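Local coordinates for glutathione S-transferase (Cupriavidus metallidurans, PDB 4MK3), which binds glutathione sulfinic acid in a glutathione S-transferase fold and probably conjugates glutathione to electrophilic substrates, at residues G80-D84 / S85-A89. Numbering follows the deposited sequence.
With GSF (L-gamma-glutamyl-3-sulfino-L-alanylglycine), chain E.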
loop_
_atom_site.group_PDB
_atom_site.type_symbol
_atom_site.label_atom_id
_atom_site.label_comp_id
_atom_site.label_asym_id
_atom_site.label_seq_id
_atom_site.Cartn_x
_atom_site.Cartn_y
_atom_site.Cartn_z
ATOM N N GLY A 80 -14.561 3.569 -15.172
ATOM C CA GLY A 80 -14.143 3.555 -13.781
ATOM C C GLY A 80 -12.677 3.202 -13.655
ATOM O O GLY A 80 -12.217 2.246 -14.278
ATOM N N ALA A 81 -11.939 3.930 -12.818
ATOM C CA ALA A 81 -10.509 3.691 -12.642
ATOM C C ALA A 81 -10.229 2.987 -11.324
ATOM O O ALA A 81 -10.795 3.378 -10.303
ATOM C CB ALA A 81 -9.739 5.013 -12.714
ATOM N N VAL A 82 -9.366 1.978 -11.371
ATOM C CA VAL A 82 -9.036 1.143 -10.208
ATOM C C VAL A 82 -7.530 1.231 -9.940
ATOM O O VAL A 82 -6.701 1.042 -10.837
ATOM C CB VAL A 82 -9.383 -0.361 -10.470
ATOM C CG1 VAL A 82 -8.991 -1.239 -9.270
ATOM C CG2 VAL A 82 -10.837 -0.551 -10.827
ATOM N N PHE A 83 -7.177 1.451 -8.673
ATOM C CA PHE A 83 -5.795 1.471 -8.214
ATOM C C PHE A 83 -5.856 1.212 -6.707
ATOM O O PHE A 83 -6.939 1.327 -6.132
ATOM C CB PHE A 83 -5.153 2.846 -8.547
ATOM C CG PHE A 83 -5.940 4.011 -8.034
ATOM C CD1 PHE A 83 -5.760 4.511 -6.765
ATOM C CD2 PHE A 83 -6.902 4.625 -8.835
ATOM C CE1 PHE A 83 -6.514 5.562 -6.273
ATOM C CE2 PHE A 83 -7.637 5.685 -8.368
ATOM C CZ PHE A 83 -7.466 6.159 -7.075
ATOM N N ASP A 84 -4.760 0.834 -6.038
ATOM C CA ASP A 84 -3.439 0.541 -6.603
ATOM C C ASP A 84 -3.306 -0.941 -6.975
ATOM O O ASP A 84 -4.310 -1.626 -7.168
ATOM C CB ASP A 84 -2.375 0.989 -5.581
ATOM C CG ASP A 84 -2.381 0.162 -4.303
ATOM O OD1 ASP A 84 -3.274 -0.668 -4.109
ATOM O OD2 ASP A 84 -1.464 0.368 -3.490
ATOM N N SER A 85 -2.070 -1.447 -7.076
ATOM C CA SER A 85 -1.864 -2.827 -7.520
ATOM C C SER A 85 -2.569 -3.848 -6.658
ATOM O O SER A 85 -3.021 -4.857 -7.161
ATOM C CB SER A 85 -0.373 -3.162 -7.622
ATOM O OG SER A 85 0.249 -3.276 -6.327
ATOM N N ARG A 86 -2.654 -3.609 -5.361
ATOM C CA ARG A 86 -3.319 -4.573 -4.482
ATOM C C ARG A 86 -4.808 -4.628 -4.732
ATOM O O ARG A 86 -5.423 -5.704 -4.709
ATOM C CB ARG A 86 -3.117 -4.209 -3.027
ATOM C CG ARG A 86 -1.725 -4.152 -2.620
ATOM C CD ARG A 86 -1.711 -4.190 -1.098
ATOM N NE ARG A 86 -0.469 -3.722 -0.597
ATOM C CZ ARG A 86 -0.255 -3.461 0.683
ATOM N NH1 ARG A 86 -1.233 -3.639 1.567
ATOM N NH2 ARG A 86 0.951 -3.049 1.066
ATOM N N VAL A 87 -5.397 -3.459 -4.986
ATOM C CA VAL A 87 -6.819 -3.379 -5.248
ATOM C C VAL A 87 -7.153 -4.019 -6.596
ATOM O O VAL A 87 -8.146 -4.725 -6.744
ATOM C CB VAL A 87 -7.274 -1.892 -5.229
ATOM C CG1 VAL A 87 -8.757 -1.768 -5.543
ATOM C CG2 VAL A 87 -6.980 -1.283 -3.875
ATOM N N ILE A 88 -6.301 -3.783 -7.586
ATOM C CA ILE A 88 -6.483 -4.379 -8.898
ATOM C C ILE A 88 -6.333 -5.903 -8.835
ATOM O O ILE A 88 -7.142 -6.640 -9.403
ATOM C CB ILE A 88 -5.476 -3.808 -9.898
ATOM C CG1 ILE A 88 -5.685 -2.292 -10.071
ATOM C CG2 ILE A 88 -5.596 -4.540 -11.235
ATOM C CD1 ILE A 88 -4.492 -1.618 -10.754
ATOM N N ALA A 89 -5.318 -6.369 -8.117
ATOM C CA ALA A 89 -5.116 -7.817 -7.986
ATOM C C ALA A 89 -6.305 -8.510 -7.327
ATOM O O ALA A 89 -6.771 -9.548 -7.800
ATOM C CB ALA A 89 -3.826 -8.109 -7.226
HETATM C CB1 GSF E . 2.694 1.798 -5.942
HETATM C CG1 GSF E . 2.861 1.937 -7.449
HETATM C CD1 GSF E . 4.042 2.807 -7.824
HETATM O OE1 GSF E . 4.674 3.467 -7.024
HETATM C C1 GSF E . 0.914 0.072 -6.070
HETATM O O11 GSF E . 0.504 -0.066 -7.250
HETATM O O12 GSF E . 1.037 -0.945 -5.337
HETATM N N1 GSF E . 1.113 1.492 -4.104
HETATM C CA1 GSF E . 1.261 1.445 -5.556
HETATM N N2 GSF E . 4.400 2.802 -9.164
HETATM C CA2 GSF E . 5.462 3.627 -9.634
HETATM C CB2 GSF E . 6.025 3.062 -10.896
HETATM S SG2 GSF E . 7.076 1.674 -10.656
HETATM O O1S GSF E . 7.949 1.610 -11.841
HETATM O O2S GSF E . 6.232 0.453 -10.497
HETATM C C2 GSF E . 4.930 4.969 -10.086
HETATM O O2 GSF E . 3.946 5.038 -10.818
HETATM N N3 GSF E . 5.605 6.107 -9.657
HETATM C CA3 GSF E . 5.173 7.398 -10.108
HETATM C C3 GSF E . 5.154 8.434 -8.978
HETATM O O31 GSF E . 5.009 9.654 -9.290
HETATM O O32 GSF E . 5.279 8.096 -7.782
#
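Asp84 caps the N-terminus of helix 85-94 with its side chain, OD1 taking a weak, bent bond from Arg86 N (3.3 Å, 133°). Its backbone O accepts from Ile88 N at 3.0 Å, the first bond of the helical pattern. With CG set between the backbone N and the carbonyl carbon (chi1 67°), the carboxylate leans back over the first helical turn, where OD1 serves both Arg86 N and, in a salt bridge, Arg86 of the second subunit. OD2 accepts from the amino group N1 of the bound glutathione sulfinic acid at 2.9 Å. Beside it, Ser85 grips the carboxylate of the same gamma-glutamyl end, N donating to O11 at 2.9 Å and OG to O12 at 2.7 Å, where the helix N-terminus would probably help to stabilise the negative charge. Replacing Asp84 by an alanine would probably leave the ligand's amino group without this acceptor and Arg86 of the second subunit without this carboxylate, besides removing the weak cap on Arg86 N.

The tight part is Asp84 O against Ile88 CG1 (3.3 Å), with CG1 of Val82 meeting Ile88 CG1 at 3.6 Å and Val87 CG1 at 3.8 Å; Val87 also covers the buried Phe83 O, which has no polar partner. By contrast, the partly exposed, extended Arg86 leads away from the turn, forming salt bridges with Asp120 and with Asp84 of the second subunit. The cis peptide before Asp84 belongs to the turn that joins edge strand 81-82 of the thioredoxin-like sheet to helix 85-94, which rests through Ile88 on strand 73-75 and helix 32-44, while Leu110 of the second subunit packs on Val82 and Val87.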